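Local coordinates for protein ribosomal RNA small subunit methyltransferase D (PDB 2IFT) that probably methylates the N2 atom of a specific guanine in 16S rRNA of the assembled 30S particle, using S-adenosyl-L-methionine as methyl donor, at residues L67-L72 / Q97-S102. Sequence-based numbering, arbitrary orientation.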
loop_
_atom_site.group_PDB
_atom_site.type_symbol
_atom_site.label_atom_id
_atom_site.label_comp_id
_atom_site.label_asym_id
_atom_site.label_seq_id
_atom_site.Cartn_x
_atom_site.Cartn_y
_atom_site.Cartn_z
ATOM N N LEU A 67 -1.814 6.660 -2.111
ATOM C CA LEU A 67 -1.346 6.066 -0.855
ATOM C C LEU A 67 0.178 6.097 -0.728
ATOM O O LEU A 67 0.722 6.545 0.292
ATOM C CB LEU A 67 -1.834 4.621 -0.733
ATOM C CG LEU A 67 -3.352 4.453 -0.591
ATOM C CD1 LEU A 67 -3.737 2.973 -0.599
ATOM C CD2 LEU A 67 -3.811 5.111 0.699
ATOM N N GLY A 68 0.857 5.612 -1.766
ATOM C CA GLY A 68 2.310 5.576 -1.767
ATOM C C GLY A 68 2.967 6.942 -1.698
ATOM O O GLY A 68 3.934 7.142 -0.956
ATOM N N PHE A 69 2.460 7.888 -2.480
ATOM C CA PHE A 69 3.021 9.233 -2.458
ATOM C C PHE A 69 2.824 9.803 -1.060
ATOM O O PHE A 69 3.719 10.447 -0.511
ATOM C CB PHE A 69 2.332 10.123 -3.494
ATOM C CG PHE A 69 2.711 9.801 -4.914
ATOM C CD1 PHE A 69 1.738 9.600 -5.879
ATOM C CD2 PHE A 69 4.043 9.712 -5.285
ATOM C CE1 PHE A 69 2.088 9.311 -7.193
ATOM C CE2 PHE A 69 4.402 9.423 -6.596
ATOM C CZ PHE A 69 3.422 9.222 -7.551
ATOM N N GLU A 70 1.657 9.547 -0.474
ATOM C CA GLU A 70 1.378 10.038 0.865
ATOM C C GLU A 70 2.466 9.524 1.797
ATOM O O GLU A 70 3.049 10.287 2.565
ATOM C CB GLU A 70 0.016 9.545 1.336
ATOM C CG GLU A 70 -0.582 10.352 2.465
ATOM C CD GLU A 70 -0.821 11.799 2.071
ATOM O OE1 GLU A 70 -1.512 12.045 1.050
ATOM O OE2 GLU A 70 -0.317 12.693 2.788
ATOM N N ALA A 71 2.746 8.225 1.722
ATOM C CA ALA A 71 3.777 7.621 2.557
ATOM C C ALA A 71 5.122 8.295 2.304
ATOM O O ALA A 71 5.898 8.532 3.235
ATOM C CB ALA A 71 3.876 6.136 2.266
ATOM N N LEU A 72 5.404 8.589 1.040
ATOM C CA LEU A 72 6.648 9.258 0.695
ATOM C C LEU A 72 6.682 10.639 1.334
ATOM O O LEU A 72 7.659 11.009 1.978
ATOM C CB LEU A 72 6.784 9.387 -0.818
ATOM C CG LEU A 72 7.216 8.111 -1.542
ATOM C CD1 LEU A 72 7.101 8.312 -3.044
ATOM C CD2 LEU A 72 8.646 7.761 -1.132
ATOM N N GLN A 97 9.572 11.643 -10.605
ATOM C CA GLN A 97 10.693 12.364 -11.164
ATOM C C GLN A 97 10.299 13.815 -10.965
ATOM O O GLN A 97 11.141 14.668 -10.684
ATOM C CB GLN A 97 10.862 12.004 -12.638
ATOM C CG GLN A 97 11.405 13.111 -13.500
ATOM C CD GLN A 97 10.410 13.518 -14.567
ATOM O OE1 GLN A 97 10.323 12.887 -15.622
ATOM N NE2 GLN A 97 9.633 14.560 -14.289
ATOM N N THR A 98 8.999 14.077 -11.086
ATOM C CA THR A 98 8.459 15.413 -10.879
ATOM C C THR A 98 8.891 15.819 -9.481
ATOM O O THR A 98 9.478 16.878 -9.289
ATOM C CB THR A 98 6.920 15.422 -10.960
ATOM O OG1 THR A 98 6.513 15.375 -12.334
ATOM C CG2 THR A 98 6.357 16.669 -10.301
ATOM N N LEU A 99 8.587 14.980 -8.500
ATOM C CA LEU A 99 9.015 15.248 -7.135
ATOM C C LEU A 99 10.233 14.355 -6.961
ATOM O O LEU A 99 10.132 13.136 -7.085
ATOM C CB LEU A 99 7.940 14.859 -6.119
ATOM C CG LEU A 99 6.618 14.288 -6.614
ATOM C CD1 LEU A 99 6.466 12.853 -6.148
ATOM C CD2 LEU A 99 5.492 15.134 -6.071
ATOM N N LYS A 100 11.378 14.960 -6.681
ATOM C CA LYS A 100 12.626 14.224 -6.525
ATOM C C LYS A 100 12.623 13.095 -5.504
ATOM O O LYS A 100 12.441 13.313 -4.303
ATOM C CB LYS A 100 13.745 15.187 -6.196
ATOM N N CYS A 101 12.848 11.887 -6.003
ATOM C CA CYS A 101 12.909 10.692 -5.179
ATOM C C CYS A 101 13.959 9.783 -5.775
ATOM O O CYS A 101 13.888 9.445 -6.953
ATOM C CB CYS A 101 11.569 9.968 -5.179
ATOM S SG CYS A 101 10.304 10.823 -4.280
ATOM N N SER A 102 14.939 9.402 -4.965
ATOM C CA SER A 102 15.997 8.518 -5.425
ATOM C C SER A 102 15.398 7.139 -5.663
ATOM O O SER A 102 14.279 6.857 -5.236
ATOM C CB SER A 102 17.098 8.435 -4.381
#
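L72 N donates to G68 O at 2.9 Å, a helical bond inside 66-73 that sets L72 one turn after G68 and three residues after F69, so that both side chains can reach 97-102. In this Rossmann-like, class I methyltransferase fold, helix 66-73 links strands 56-59 and 78-82, while the segment 97-102 carries the chain off the end of helix 86-98 toward strand 106-109. The two segments meet through apolar side chains alone, burying 111 Å² in total, and no hydrogen bond spans them. F69 has CG anti to its carbonyl carbon (chi1 -73°), and its ring reaches L99, the first residue to leave the helix. L99 CD1 approaches the ring obliquely at F69 CE2, 4.0 Å away, and the two side chains cross at about a right angle. L25 of strand 24-26 touches both F69 and L99. L92, N95 and L96 of helix 86-98 also touch F69, while F81 meets its ring with planes at about 45°. Farther along, L72 stretches CD1 out anti to CA (chi2 171°) toward the C101 thiol. W20 touches both L72 and C101, whose own closest approach is L72 CD1 to C101 SG at 4.3 Å.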